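Local coordinates for beta-hydroxyacyl-(Acyl-carrier-protein) dehydratase FabA/FabZ (PDB 6QSR) that pairs with a second dehydratase chain in a heterocomplex and probably helps remove water from hydroxyacyl-ACP intermediates during aryl polyene pigment biosynthesis, at residues L26-Y31 with P37-E42; G62-F67 with G72-W77; F78-M83 with R112-Q117; Q85-W90 with G157-Y162; S103-L108 with T167-L172. All blocks are in the same frame, centred on the assembly; numbering follows the deposited sequence.

Interaction 1: residues L26-Y31 with P37-E42. With NA (sodium ion), chain C.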
# COMPACT_ATOMS: atom_id res chain seq x y z
N LEU B 26 1.05 7.06 22.38
CA LEU B 26 1.89 5.87 22.38
C LEU B 26 2.75 5.84 21.10
O LEU B 26 2.47 6.58 20.14
CB LEU B 26 1.04 4.60 22.44
CG LEU B 26 0.25 4.34 23.73
CD1 LEU B 26 -0.85 3.32 23.49
CD2 LEU B 26 1.18 3.88 24.85
N PRO B 27 3.82 5.02 21.09
CA PRO B 27 4.56 4.77 19.85
C PRO B 27 3.60 4.31 18.75
O PRO B 27 2.69 3.53 19.02
CB PRO B 27 5.54 3.66 20.23
CG PRO B 27 5.75 3.83 21.70
CD PRO B 27 4.45 4.34 22.25
N VAL B 28 3.78 4.81 17.53
CA VAL B 28 2.78 4.63 16.47
C VAL B 28 2.42 3.14 16.20
O VAL B 28 1.26 2.82 15.93
CB VAL B 28 3.16 5.43 15.20
CG1 VAL B 28 4.36 4.85 14.49
CG2 VAL B 28 1.97 5.55 14.25
N ASP B 29 3.40 2.25 16.32
CA ASP B 29 3.16 0.79 16.20
C ASP B 29 2.13 0.22 17.19
O ASP B 29 1.48 -0.78 16.89
CB ASP B 29 4.48 0.00 16.29
CG ASP B 29 5.06 -0.04 17.70
OD1 ASP B 29 5.88 0.82 18.03
OD2 ASP B 29 4.68 -0.95 18.47
N ARG B 30 1.98 0.84 18.37
CA ARG B 30 1.00 0.40 19.37
C ARG B 30 -0.48 0.58 18.96
O ARG B 30 -1.36 -0.07 19.51
CB ARG B 30 1.24 1.11 20.72
CG ARG B 30 2.63 0.91 21.31
CD ARG B 30 2.93 -0.54 21.67
NE ARG B 30 4.18 -0.66 22.42
CZ ARG B 30 4.33 -0.44 23.73
NH1 ARG B 30 5.53 -0.58 24.29
NH2 ARG B 30 3.29 -0.06 24.49
N TYR B 31 -0.74 1.46 17.99
CA TYR B 31 -2.08 1.67 17.44
C TYR B 31 -2.43 0.78 16.22
O TYR B 31 -3.57 0.83 15.74
CB TYR B 31 -2.25 3.14 17.05
CG TYR B 31 -2.10 4.11 18.21
CD1 TYR B 31 -3.10 4.22 19.18
CD2 TYR B 31 -0.97 4.92 18.32
CE1 TYR B 31 -2.97 5.11 20.23
CE2 TYR B 31 -0.83 5.81 19.37
CZ TYR B 31 -1.83 5.91 20.33
OH TYR B 31 -1.68 6.80 21.37
N PRO B 37 9.03 -5.37 10.45
CA PRO B 37 9.41 -4.19 9.65
C PRO B 37 8.29 -3.51 8.83
O PRO B 37 8.59 -2.60 8.04
CB PRO B 37 10.49 -4.75 8.72
CG PRO B 37 10.09 -6.17 8.51
CD PRO B 37 9.45 -6.62 9.79
N MET B 38 7.02 -3.91 9.01
CA MET B 38 5.90 -3.38 8.22
C MET B 38 5.12 -2.23 8.87
O MET B 38 3.94 -2.02 8.55
CB MET B 38 4.95 -4.52 7.82
CG MET B 38 5.48 -5.34 6.66
SD MET B 38 5.74 -4.38 5.16
CE MET B 38 4.11 -3.69 4.88
N VAL B 39 5.76 -1.46 9.76
CA VAL B 39 5.20 -0.20 10.22
C VAL B 39 6.00 0.87 9.50
O VAL B 39 7.21 0.97 9.70
CB VAL B 39 5.33 -0.02 11.74
CG1 VAL B 39 4.85 1.36 12.17
CG2 VAL B 39 4.55 -1.11 12.46
N LEU B 40 5.31 1.66 8.68
CA LEU B 40 5.95 2.64 7.83
C LEU B 40 5.69 4.09 8.30
O LEU B 40 5.79 5.02 7.51
CB LEU B 40 5.50 2.44 6.37
CG LEU B 40 6.25 1.34 5.61
CD1 LEU B 40 5.73 -0.05 5.96
CD2 LEU B 40 6.17 1.57 4.11
N LEU B 41 5.38 4.26 9.58
CA LEU B 41 5.27 5.59 10.20
C LEU B 41 6.12 5.60 11.46
O LEU B 41 6.39 4.55 12.03
CB LEU B 41 3.81 5.91 10.55
CG LEU B 41 2.77 5.76 9.43
CD1 LEU B 41 1.36 5.84 10.00
CD2 LEU B 41 2.99 6.81 8.36
N GLU B 42 6.52 6.79 11.89
CA GLU B 42 7.39 6.97 13.06
C GLU B 42 6.76 7.73 14.23
O GLU B 42 7.11 7.47 15.36
CB GLU B 42 8.70 7.63 12.63
CG GLU B 42 9.57 6.68 11.81
CD GLU B 42 10.80 7.32 11.18
OE1 GLU B 42 10.80 8.54 10.92
OE2 GLU B 42 11.77 6.57 10.92
NA NA C . 1.59 -3.08 16.26
O HOH W 1 3.74 -3.34 17.37
O HOH W 2 0.91 -4.73 17.58
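The N-terminal loop of the hotdog domain doubles back here ahead of strand 43-48, bringing Val28 and Asp29 of a short 3-10 turn against Val39, Leu41 and Glu42. Val28 carries most of the contact. Its CG1, placed between the backbone N and the carbonyl carbon (chi1 70°), reaches the main chain of the second segment and comes within 3.2 Å of Leu41 O. The same methyl lies 4.1 Å from Leu41 CB, where the two side chains cross nearly at right angles, and it also meets Val39 CG1 at a looser 4.2 Å. Val28 CG2 points beside the other branch, close to Leu41 CB and, beyond the two segments, against Val89 of helix 79-97. The loop therefore lies over the central helix of the hotdog fold, and Gln85 of that helix pins the second segment by accepting a hydrogen bond from Leu40 N.

One residue further along, Asp29 CB sits 4.0 Å from Val39 CG2, and this is where the apolar contact passes into a metal site. The sodium ion is bound by Asp29 O at 2.4 Å, by the carbonyl oxygens of Leu32 and His34, and by two waters. One of these waters also donates to Asp29 OD2 (2.8 Å), so a single residue holds the ion both directly through its backbone and indirectly through its carboxylate. The guanidinium of Arg30 approaches the same OD2 with its edge, a long ion pair of 4.0 Å from NE. At the far end of the second segment the carboxylate of Glu42 accepts a hydrogen bond at OE1 from Thr57 N.

Interaction 2: residues G62-F67 with G72-W77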
# COMPACT_ATOMS: atom_id res chain seq x y z
N GLY B 62 15.82 4.51 9.42
CA GLY B 62 14.45 4.44 9.94
C GLY B 62 13.61 3.34 9.33
O GLY B 62 14.11 2.51 8.57
N VAL B 63 12.32 3.39 9.64
CA VAL B 63 11.35 2.38 9.23
C VAL B 63 11.15 2.24 7.70
O VAL B 63 10.73 1.19 7.21
CB VAL B 63 9.97 2.61 9.90
CG1 VAL B 63 10.10 2.65 11.42
CG2 VAL B 63 9.27 3.85 9.37
N LEU B 64 11.45 3.29 6.94
CA LEU B 64 11.35 3.26 5.49
C LEU B 64 12.59 2.68 4.78
O LEU B 64 12.53 2.44 3.58
CB LEU B 64 11.06 4.66 4.95
CG LEU B 64 9.82 5.34 5.53
CD1 LEU B 64 9.74 6.76 4.99
CD2 LEU B 64 8.55 4.59 5.21
N SER B 65 13.69 2.44 5.50
CA SER B 65 14.95 2.00 4.86
C SER B 65 14.87 0.72 4.00
O SER B 65 15.51 0.67 2.95
CB SER B 65 16.11 1.94 5.85
OG SER B 65 15.93 0.94 6.83
N PRO B 66 14.07 -0.30 4.41
CA PRO B 66 13.88 -1.47 3.54
C PRO B 66 13.18 -1.20 2.19
O PRO B 66 13.26 -2.04 1.29
CB PRO B 66 13.00 -2.41 4.39
CG PRO B 66 13.24 -1.98 5.80
CD PRO B 66 13.39 -0.49 5.70
N PHE B 67 12.49 -0.06 2.06
CA PHE B 67 11.68 0.26 0.88
C PHE B 67 12.30 1.31 -0.06
O PHE B 67 11.67 1.70 -1.05
CB PHE B 67 10.29 0.70 1.33
CG PHE B 67 9.70 -0.20 2.38
CD1 PHE B 67 9.14 -1.42 2.03
CD2 PHE B 67 9.77 0.14 3.73
CE1 PHE B 67 8.63 -2.28 2.99
CE2 PHE B 67 9.26 -0.72 4.70
CZ PHE B 67 8.69 -1.92 4.33
N GLY B 72 18.45 5.67 -3.14
CA GLY B 72 18.19 6.13 -1.77
C GLY B 72 16.84 6.80 -1.52
O GLY B 72 16.62 7.36 -0.44
N HIS B 73 15.93 6.73 -2.50
CA HIS B 73 14.62 7.41 -2.41
C HIS B 73 13.47 6.43 -2.23
O HIS B 73 13.56 5.28 -2.66
CB HIS B 73 14.39 8.29 -3.64
CG HIS B 73 15.55 9.19 -3.96
ND1 HIS B 73 16.18 9.95 -3.00
CD2 HIS B 73 16.21 9.42 -5.12
CE1 HIS B 73 17.17 10.63 -3.55
NE2 HIS B 73 17.21 10.32 -4.83
N LEU B 74 12.41 6.88 -1.56
CA LEU B 74 11.19 6.10 -1.37
C LEU B 74 10.28 6.30 -2.56
O LEU B 74 9.84 7.42 -2.80
CB LEU B 74 10.45 6.53 -0.09
CG LEU B 74 9.15 5.76 0.21
CD1 LEU B 74 9.45 4.32 0.62
CD2 LEU B 74 8.28 6.48 1.24
N PRO B 75 9.96 5.23 -3.31
CA PRO B 75 9.08 5.42 -4.46
C PRO B 75 7.72 6.02 -4.06
O PRO B 75 7.21 5.75 -2.97
CB PRO B 75 8.90 4.00 -4.99
CG PRO B 75 10.15 3.30 -4.60
CD PRO B 75 10.47 3.85 -3.24
N GLY B 76 7.18 6.85 -4.96
CA GLY B 76 5.92 7.56 -4.74
C GLY B 76 4.72 6.72 -4.40
O GLY B 76 3.85 7.16 -3.65
N TRP B 77 4.66 5.51 -4.96
CA TRP B 77 3.54 4.59 -4.70
C TRP B 77 3.40 4.11 -3.26
O TRP B 77 2.29 3.74 -2.84
CB TRP B 77 3.56 3.40 -5.67
CG TRP B 77 4.80 2.55 -5.68
CD1 TRP B 77 5.07 1.48 -4.88
CD2 TRP B 77 5.90 2.64 -6.60
NE1 TRP B 77 6.28 0.94 -5.21
CE2 TRP B 77 6.81 1.62 -6.27
CE3 TRP B 77 6.21 3.52 -7.65
CZ2 TRP B 77 8.02 1.43 -6.96
CZ3 TRP B 77 7.42 3.32 -8.35
CH2 TRP B 77 8.30 2.29 -8.00
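Leu74 is the apolar centre of the contact, since its two methyls serve different residues of 62-67. CG stands opposite the backbone N (chi1 -180°), which carries the branch toward the other segment. From there CD1 meets Phe67 CB at 3.8 Å, while CD2 touches Leu64 CD1 at 4.0 Å, and the side chains of Leu64 and Leu74 cross at about a right angle. A backbone-to-ring approach adds to this: Pro75 CD lies 3.3 Å from Phe67 O, so a ring methylene lies against a carbonyl oxygen.

The polar bonds are internal to 62-67. Gly62 O takes two donors, Ser65 N at 3.1 Å, which closes a type I turn, and Ser65 OG at 3.0 Å, which arrives close to the direction of the C=O bond. Both donors belong to one residue, which braces the turn.

Aromatic rings are covered by neighbouring prolines. Pro66 CB sits over the centre of the Phe67 ring, and Pro75 CB lies over one face of the Trp77 indole, 3.2 Å above its plane and toward the rim. Trp77 NE1 donates to Asp46 of the partner chain.

Leu74 and Gly76 pair through their backbones with Phe121 and Pro119. The Gly72-Gly76 run resembles the GHFPG sequence of FabA/FabZ-type dehydratases, and here it forms the approach to the central helix of the hotdog fold.

Interaction 3: residues F78-M83 with R112-Q117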
# COMPACT_ATOMS: atom_id res chain seq x y z
N PHE B 78 4.47 4.18 -2.47
CA PHE B 78 4.38 3.94 -1.02
C PHE B 78 3.51 4.95 -0.25
O PHE B 78 3.16 4.71 0.90
CB PHE B 78 5.77 3.82 -0.38
CG PHE B 78 6.45 2.54 -0.70
CD1 PHE B 78 6.26 1.43 0.11
CD2 PHE B 78 7.24 2.40 -1.84
CE1 PHE B 78 6.86 0.22 -0.20
CE2 PHE B 78 7.84 1.20 -2.15
CZ PHE B 78 7.65 0.10 -1.33
N ALA B 79 3.16 6.08 -0.88
CA ALA B 79 2.16 7.00 -0.35
C ALA B 79 0.85 6.31 0.08
O ALA B 79 0.29 6.66 1.12
CB ALA B 79 1.86 8.09 -1.38
N ILE B 80 0.38 5.34 -0.70
CA ILE B 80 -0.85 4.64 -0.33
C ILE B 80 -0.72 3.86 0.97
O ILE B 80 -1.67 3.83 1.76
CB ILE B 80 -1.42 3.73 -1.45
CG1 ILE B 80 -0.45 2.63 -1.87
CG2 ILE B 80 -1.82 4.58 -2.64
CD1 ILE B 80 -1.00 1.23 -1.75
N GLU B 81 0.45 3.26 1.20
CA GLU B 81 0.70 2.49 2.42
C GLU B 81 0.89 3.39 3.64
O GLU B 81 0.45 3.05 4.73
CB GLU B 81 1.91 1.56 2.27
CG GLU B 81 2.18 0.63 3.46
CD GLU B 81 1.06 -0.36 3.75
OE1 GLU B 81 0.20 -0.58 2.87
OE2 GLU B 81 1.03 -0.93 4.86
N MET B 82 1.58 4.52 3.47
CA MET B 82 1.70 5.49 4.55
C MET B 82 0.31 6.07 4.90
O MET B 82 -0.04 6.18 6.08
CB MET B 82 2.72 6.58 4.20
CG MET B 82 4.16 6.07 4.10
SD MET B 82 5.35 7.38 3.75
CE MET B 82 5.00 7.64 2.01
N MET B 83 -0.49 6.41 3.89
CA MET B 83 -1.87 6.89 4.11
C MET B 83 -2.77 5.84 4.75
O MET B 83 -3.56 6.16 5.66
CB MET B 83 -2.47 7.40 2.81
CG MET B 83 -1.91 8.75 2.39
SD MET B 83 -2.64 9.36 0.85
CE MET B 83 -1.54 8.64 -0.34
N ARG B 112 -8.22 5.88 -4.91
CA ARG B 112 -8.76 6.66 -6.00
C ARG B 112 -7.98 7.94 -6.12
O ARG B 112 -7.80 8.64 -5.12
CB ARG B 112 -10.23 7.01 -5.73
CG ARG B 112 -11.18 5.83 -5.88
CD ARG B 112 -12.60 6.21 -5.49
NE ARG B 112 -13.30 6.87 -6.59
CZ ARG B 112 -14.31 7.75 -6.47
NH1 ARG B 112 -14.79 8.11 -5.28
NH2 ARG B 112 -14.84 8.27 -7.57
N ALA B 113 -7.51 8.23 -7.33
CA ALA B 113 -6.75 9.44 -7.66
C ALA B 113 -5.66 9.77 -6.63
O ALA B 113 -5.56 10.89 -6.10
CB ALA B 113 -7.70 10.59 -7.89
N VAL B 114 -4.85 8.76 -6.34
CA VAL B 114 -3.68 8.96 -5.50
C VAL B 114 -2.60 9.54 -6.42
O VAL B 114 -1.91 8.81 -7.11
CB VAL B 114 -3.26 7.66 -4.78
CG1 VAL B 114 -2.07 7.93 -3.87
CG2 VAL B 114 -4.44 7.11 -4.00
N ARG B 115 -2.51 10.87 -6.44
CA ARG B 115 -1.67 11.59 -7.40
C ARG B 115 -0.47 12.21 -6.68
O ARG B 115 -0.64 12.90 -5.68
CB ARG B 115 -2.49 12.67 -8.11
CG ARG B 115 -3.69 12.09 -8.85
CD ARG B 115 -4.17 12.99 -9.96
NE ARG B 115 -5.22 12.31 -10.74
CZ ARG B 115 -6.51 12.63 -10.75
NH1 ARG B 115 -7.01 13.64 -10.04
NH2 ARG B 115 -7.34 11.92 -11.52
N CYS B 116 0.72 11.93 -7.21
CA CYS B 116 1.98 12.35 -6.61
C CYS B 116 2.64 13.40 -7.50
O CYS B 116 2.70 13.23 -8.71
CB CYS B 116 2.88 11.12 -6.43
SG CYS B 116 4.18 11.27 -5.18
N GLN B 117 3.14 14.47 -6.88
CA GLN B 117 3.84 15.52 -7.61
C GLN B 117 5.27 15.11 -7.97
O GLN B 117 5.88 15.74 -8.84
CB GLN B 117 3.89 16.80 -6.76
CG GLN B 117 2.52 17.37 -6.43
CD GLN B 117 1.77 17.83 -7.66
OE1 GLN B 117 2.37 18.18 -8.67
NE2 GLN B 117 0.45 17.82 -7.57
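Val114 pushes one methyl between Ile80 and Met83, two residues on the sheet-facing side of the helix beginning near residue 79. With Val114 CG1 opposite the backbone N (chi1 -177°), this branch touches both partners, lying 3.6 Å from Ile80 CG2 and 3.6 Å from Met83 CE. CG2 takes a smaller share, 3.9 Å from Ile80 CG2.

Ile80 presents its short branch. CG1 is turned in between the backbone N and the carbonyl carbon, an unusual choice in a helix, which leaves CG2 facing the valine. CD1 is held at an intermediate chi2 of 123° and leads off elsewhere, toward Leu108. The Ile80 and Val114 side chains cross almost perpendicularly. Met83 behaves differently: it runs extended through SD and then bends at chi3 (-89°), so that CE meets the valine tip to tip. It also touches Ile147, Val155 and Leu159.

Just ahead of Val114, Ala113 has left-handed backbone angles, and Arg112 and Arg115 pair with Arg158 and Thr156, which is consistent with a beta bulge. Ala113 CB lies over the centre of one face of the Arg115 guanidinium, 3.7 Å above its plane, and Arg115 forms a salt bridge with Glu66 of the partner chain. That chain also continues the sheet through Arg112, Val114 and Arg115. Apolar residues from a central helix pressed onto a strand whose sheet runs on into a second subunit are the hallmark of paired hotdog folds.

Interaction 4: residues Q85-W90 with G157-Y162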
# COMPACT_ATOMS: atom_id res chain seq x y z
N GLN B 85 -1.81 3.32 6.67
CA GLN B 85 -1.39 3.15 8.06
C GLN B 85 -1.82 4.31 8.95
O GLN B 85 -2.14 4.09 10.10
CB GLN B 85 0.11 2.87 8.17
CG GLN B 85 0.43 1.46 7.73
CD GLN B 85 1.88 1.06 7.96
OE1 GLN B 85 2.56 1.62 8.82
NE2 GLN B 85 2.34 0.09 7.19
N ALA B 86 -1.86 5.53 8.41
CA ALA B 86 -2.39 6.67 9.15
C ALA B 86 -3.86 6.45 9.52
O ALA B 86 -4.26 6.77 10.64
CB ALA B 86 -2.24 7.96 8.35
N ILE B 87 -4.63 5.86 8.61
CA ILE B 87 -6.02 5.51 8.86
C ILE B 87 -6.07 4.44 9.95
O ILE B 87 -6.93 4.48 10.84
CB ILE B 87 -6.75 5.03 7.57
CG1 ILE B 87 -6.85 6.15 6.53
CG2 ILE B 87 -8.16 4.52 7.91
CD1 ILE B 87 -7.12 5.65 5.12
N GLY B 88 -5.15 3.48 9.86
CA GLY B 88 -4.96 2.47 10.90
C GLY B 88 -4.69 3.03 12.29
O GLY B 88 -5.24 2.52 13.28
N VAL B 89 -3.86 4.07 12.36
CA VAL B 89 -3.57 4.76 13.62
C VAL B 89 -4.85 5.42 14.16
O VAL B 89 -5.15 5.29 15.35
CB VAL B 89 -2.45 5.81 13.45
CG1 VAL B 89 -2.34 6.73 14.67
CG2 VAL B 89 -1.10 5.13 13.18
N TRP B 90 -5.58 6.12 13.29
CA TRP B 90 -6.88 6.69 13.64
C TRP B 90 -7.81 5.68 14.33
O TRP B 90 -8.30 5.95 15.43
CB TRP B 90 -7.57 7.31 12.42
CG TRP B 90 -8.87 7.98 12.74
CD1 TRP B 90 -9.05 9.27 13.12
CD2 TRP B 90 -10.16 7.38 12.70
NE1 TRP B 90 -10.38 9.52 13.31
CE2 TRP B 90 -11.09 8.37 13.07
CE3 TRP B 90 -10.63 6.09 12.41
CZ2 TRP B 90 -12.47 8.12 13.15
CZ3 TRP B 90 -12.00 5.84 12.47
CH2 TRP B 90 -12.90 6.85 12.86
N GLY B 157 -5.25 12.12 -2.32
CA GLY B 157 -5.89 10.84 -2.60
C GLY B 157 -7.08 10.52 -1.73
O GLY B 157 -7.31 11.18 -0.70
N ARG B 158 -7.85 9.50 -2.14
CA ARG B 158 -8.87 8.88 -1.29
C ARG B 158 -8.60 7.39 -1.16
O ARG B 158 -8.26 6.73 -2.15
CB ARG B 158 -10.28 9.08 -1.86
CG ARG B 158 -10.78 10.51 -1.75
CD ARG B 158 -12.27 10.59 -2.05
NE ARG B 158 -12.75 11.96 -1.96
CZ ARG B 158 -14.00 12.35 -2.21
NH1 ARG B 158 -14.92 11.46 -2.60
NH2 ARG B 158 -14.32 13.63 -2.09
N LEU B 159 -8.75 6.88 0.07
CA LEU B 159 -8.54 5.47 0.39
C LEU B 159 -9.77 4.86 1.05
O LEU B 159 -10.46 5.53 1.82
CB LEU B 159 -7.35 5.31 1.35
CG LEU B 159 -5.97 5.18 0.73
CD1 LEU B 159 -5.59 6.48 0.04
CD2 LEU B 159 -4.92 4.84 1.77
N ASN B 160 -10.00 3.58 0.77
CA ASN B 160 -11.02 2.78 1.44
C ASN B 160 -10.36 1.60 2.15
O ASN B 160 -9.52 0.92 1.57
CB ASN B 160 -12.07 2.28 0.44
CG ASN B 160 -12.91 3.41 -0.13
OD1 ASN B 160 -13.31 4.32 0.58
ND2 ASN B 160 -13.18 3.35 -1.42
N THR B 161 -10.75 1.38 3.40
CA THR B 161 -10.14 0.35 4.26
C THR B 161 -11.19 -0.57 4.87
O THR B 161 -12.38 -0.27 4.86
CB THR B 161 -9.35 1.00 5.40
OG1 THR B 161 -10.18 1.96 6.06
CG2 THR B 161 -8.09 1.68 4.86
N TYR B 162 -10.72 -1.68 5.42
CA TYR B 162 -11.57 -2.74 5.96
C TYR B 162 -10.80 -3.43 7.08
O TYR B 162 -9.62 -3.74 6.92
CB TYR B 162 -11.93 -3.70 4.82
CG TYR B 162 -12.67 -5.00 5.14
CD1 TYR B 162 -13.67 -5.07 6.11
CD2 TYR B 162 -12.39 -6.15 4.39
CE1 TYR B 162 -14.35 -6.26 6.35
CE2 TYR B 162 -13.06 -7.34 4.63
CZ TYR B 162 -14.04 -7.40 5.60
OH TYR B 162 -14.68 -8.60 5.81
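In Ile87 the CG1 arm lies opposite the carbonyl carbon (chi1 -65°) and continues extended at chi2 161°, which sends CD1 out from the helix to the wall formed by Leu159 and Thr161. The torsion at CA also sets CG2 opposite the backbone N, and the residue thereby offers two separate methyls to the strand. CD1 works on the Leu159 side, 3.8 Å from CB and 4.1 Å from CD2, and the two chains cross obliquely. It also comes to 4.1 Å from Thr161 CG2.

CG2 meets the threonine tip to tip, with OG1 at 3.7 Å and Thr161 CG2 at 4.2 Å. The hydroxyl makes no hydrogen bond across this contact but has one elsewhere in the structure. The threonine methyl, opposite the carbonyl carbon, completes the apolar patch between the two Ile87 branches.

These groups lie deep in the hotdog fold, where the long central helix 79-97 is wrapped by the curved antiparallel sheet. Strand 152-162 is flanked there by strands 107-116 and 140-149. Ile87 also touches Met131 from strand 126-133, and Leu159 leans on Met83 and Ala84 one turn earlier in the helix. Trp90, farther along, sets its ring edge-to-face with Phe143. On a different side of the helix, Gln85 donates through NE2 to Glu81 OE2, a side-chain bond between residues one turn apart.

Interaction 5: residues S103-L108 with T167-L172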
# COMPACT_ATOMS: atom_id res chain seq x y z
N SER B 103 -7.45 -4.21 17.19
CA SER B 103 -7.59 -4.85 15.88
C SER B 103 -6.35 -5.72 15.62
O SER B 103 -5.24 -5.32 15.97
CB SER B 103 -7.75 -3.81 14.77
OG SER B 103 -7.54 -4.38 13.49
N ALA B 104 -6.56 -6.90 15.05
CA ALA B 104 -5.48 -7.82 14.68
C ALA B 104 -5.19 -7.83 13.17
O ALA B 104 -4.20 -8.44 12.74
CB ALA B 104 -5.81 -9.24 15.15
N LEU B 105 -6.04 -7.17 12.39
CA LEU B 105 -5.95 -7.21 10.93
C LEU B 105 -6.41 -5.90 10.34
O LEU B 105 -7.35 -5.29 10.85
CB LEU B 105 -6.86 -8.30 10.37
CG LEU B 105 -6.46 -9.75 10.61
CD1 LEU B 105 -7.68 -10.65 10.42
CD2 LEU B 105 -5.32 -10.17 9.70
N GLY B 106 -5.77 -5.49 9.25
CA GLY B 106 -6.17 -4.29 8.51
C GLY B 106 -6.02 -4.57 7.04
O GLY B 106 -5.08 -5.25 6.62
N MET B 107 -6.96 -4.06 6.24
CA MET B 107 -6.93 -4.27 4.81
C MET B 107 -7.21 -2.98 4.09
O MET B 107 -8.11 -2.24 4.46
CB MET B 107 -8.00 -5.27 4.40
CG MET B 107 -7.84 -6.65 4.98
SD MET B 107 -9.15 -7.66 4.30
CE MET B 107 -8.19 -9.09 3.84
N LEU B 108 -6.43 -2.75 3.04
CA LEU B 108 -6.74 -1.71 2.09
C LEU B 108 -7.62 -2.34 1.01
O LEU B 108 -7.25 -3.36 0.42
CB LEU B 108 -5.44 -1.15 1.52
CG LEU B 108 -5.53 0.10 0.65
CD1 LEU B 108 -6.06 1.29 1.43
CD2 LEU B 108 -4.16 0.38 0.08
N THR B 167 -12.01 -14.57 11.84
CA THR B 167 -13.03 -15.52 11.37
C THR B 167 -13.70 -15.03 10.09
O THR B 167 -13.98 -15.82 9.19
CB THR B 167 -14.10 -15.77 12.45
OG1 THR B 167 -13.47 -16.17 13.67
CG2 THR B 167 -15.08 -16.87 12.01
N GLU B 168 -13.96 -13.73 10.03
CA GLU B 168 -14.51 -13.09 8.83
C GLU B 168 -13.57 -13.30 7.64
O GLU B 168 -14.01 -13.63 6.53
CB GLU B 168 -14.71 -11.60 9.11
CG GLU B 168 -15.58 -10.86 8.11
CD GLU B 168 -15.86 -9.42 8.54
OE1 GLU B 168 -16.56 -8.71 7.79
OE2 GLU B 168 -15.37 -8.99 9.61
N LEU B 169 -12.28 -13.14 7.89
CA LEU B 169 -11.25 -13.36 6.88
C LEU B 169 -11.18 -14.81 6.39
O LEU B 169 -11.02 -15.04 5.19
CB LEU B 169 -9.89 -12.92 7.43
CG LEU B 169 -8.71 -12.86 6.47
CD1 LEU B 169 -8.99 -11.89 5.34
CD2 LEU B 169 -7.47 -12.44 7.24
N ILE B 170 -11.30 -15.77 7.31
CA ILE B 170 -11.37 -17.20 6.96
C ILE B 170 -12.57 -17.49 6.06
O ILE B 170 -12.45 -18.22 5.07
CB ILE B 170 -11.44 -18.10 8.23
CG1 ILE B 170 -10.11 -18.09 8.98
CG2 ILE B 170 -11.81 -19.54 7.87
CD1 ILE B 170 -10.20 -18.45 10.45
N GLN B 171 -13.73 -16.96 6.44
CA GLN B 171 -14.96 -17.08 5.64
C GLN B 171 -14.80 -16.45 4.25
O GLN B 171 -15.27 -17.01 3.26
CB GLN B 171 -16.16 -16.45 6.38
CG GLN B 171 -16.60 -17.27 7.59
CD GLN B 171 -17.60 -16.55 8.49
OE1 GLN B 171 -17.68 -16.82 9.68
NE2 GLN B 171 -18.38 -15.64 7.91
N LEU B 172 -14.13 -15.30 4.20
CA LEU B 172 -13.82 -14.62 2.93
C LEU B 172 -12.92 -15.51 2.05
O LEU B 172 -13.23 -15.75 0.88
CB LEU B 172 -13.13 -13.27 3.19
CG LEU B 172 -13.27 -12.12 2.18
CD1 LEU B 172 -12.41 -10.95 2.65
CD2 LEU B 172 -12.89 -12.51 0.76
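Leu169 reaches from the C-terminal helix to Leu105 and Met107, and its branches take one each. From CB, which points at the other segment, CG is placed opposite the backbone N (chi1 -171°) and the methyls spread apart. CD1 meets Met107 CE at 3.3 Å, closer than ordinary van der Waals contact. CD2 instead lies over the end of Leu105, 3.7 Å from CD1 and 4.0 Å from CD2, near enough to both methyls to sit across their fork.

Met107 reaches this place by running extended to SD and then turning at chi3 133°, away from any staggered position; the closeness of the contact leaves the exact position of its terminal methyl doubtful. Leu105 and Leu169 meet at a slant.

The surroundings are shared with the partner chain, whose Val35 packs on Leu105, Gln36 on Leu169 and Pro73 on Met107. Polar links run beside the patch, with Glu168 OE1 hydrogen-bonded to Tyr162 OH and Met107 paired to Tyr162 through the backbone.

Between the two segments the contact is entirely apolar, so the C-terminal helix is held against the 103-108 segment by shape and burial, while directional bonds to Tyr162 of strand 152-162 come from the Met107 backbone and the neighbouring Glu168 side chain.

Overall arrangement
Interactions 3 and 4 form the core: both use helix 79-97 and press it onto neighbouring strands 107-116 and 152-162, with side-chain contacts supplied by aliphatic residues, a methionine and, in interaction 4, a threonine. Interaction 1 covers another part of that helix, with Val28 on Val89 and Leu40 N bonded to Gln85, and combines apolar contact with a sodium site. Interaction 2 lies farther out, where turns and prolines lead into the helix; its Phe67 and Leu74 touch Phe78 and Met82. Interaction 5 is the most peripheral, about 17 Å between its centre and that of the chain, yet the Tyr162-Glu168 hydrogen bond joins it to interaction 4. Every contact but interaction 4 has residues near the partner chain, few of them in interaction 1.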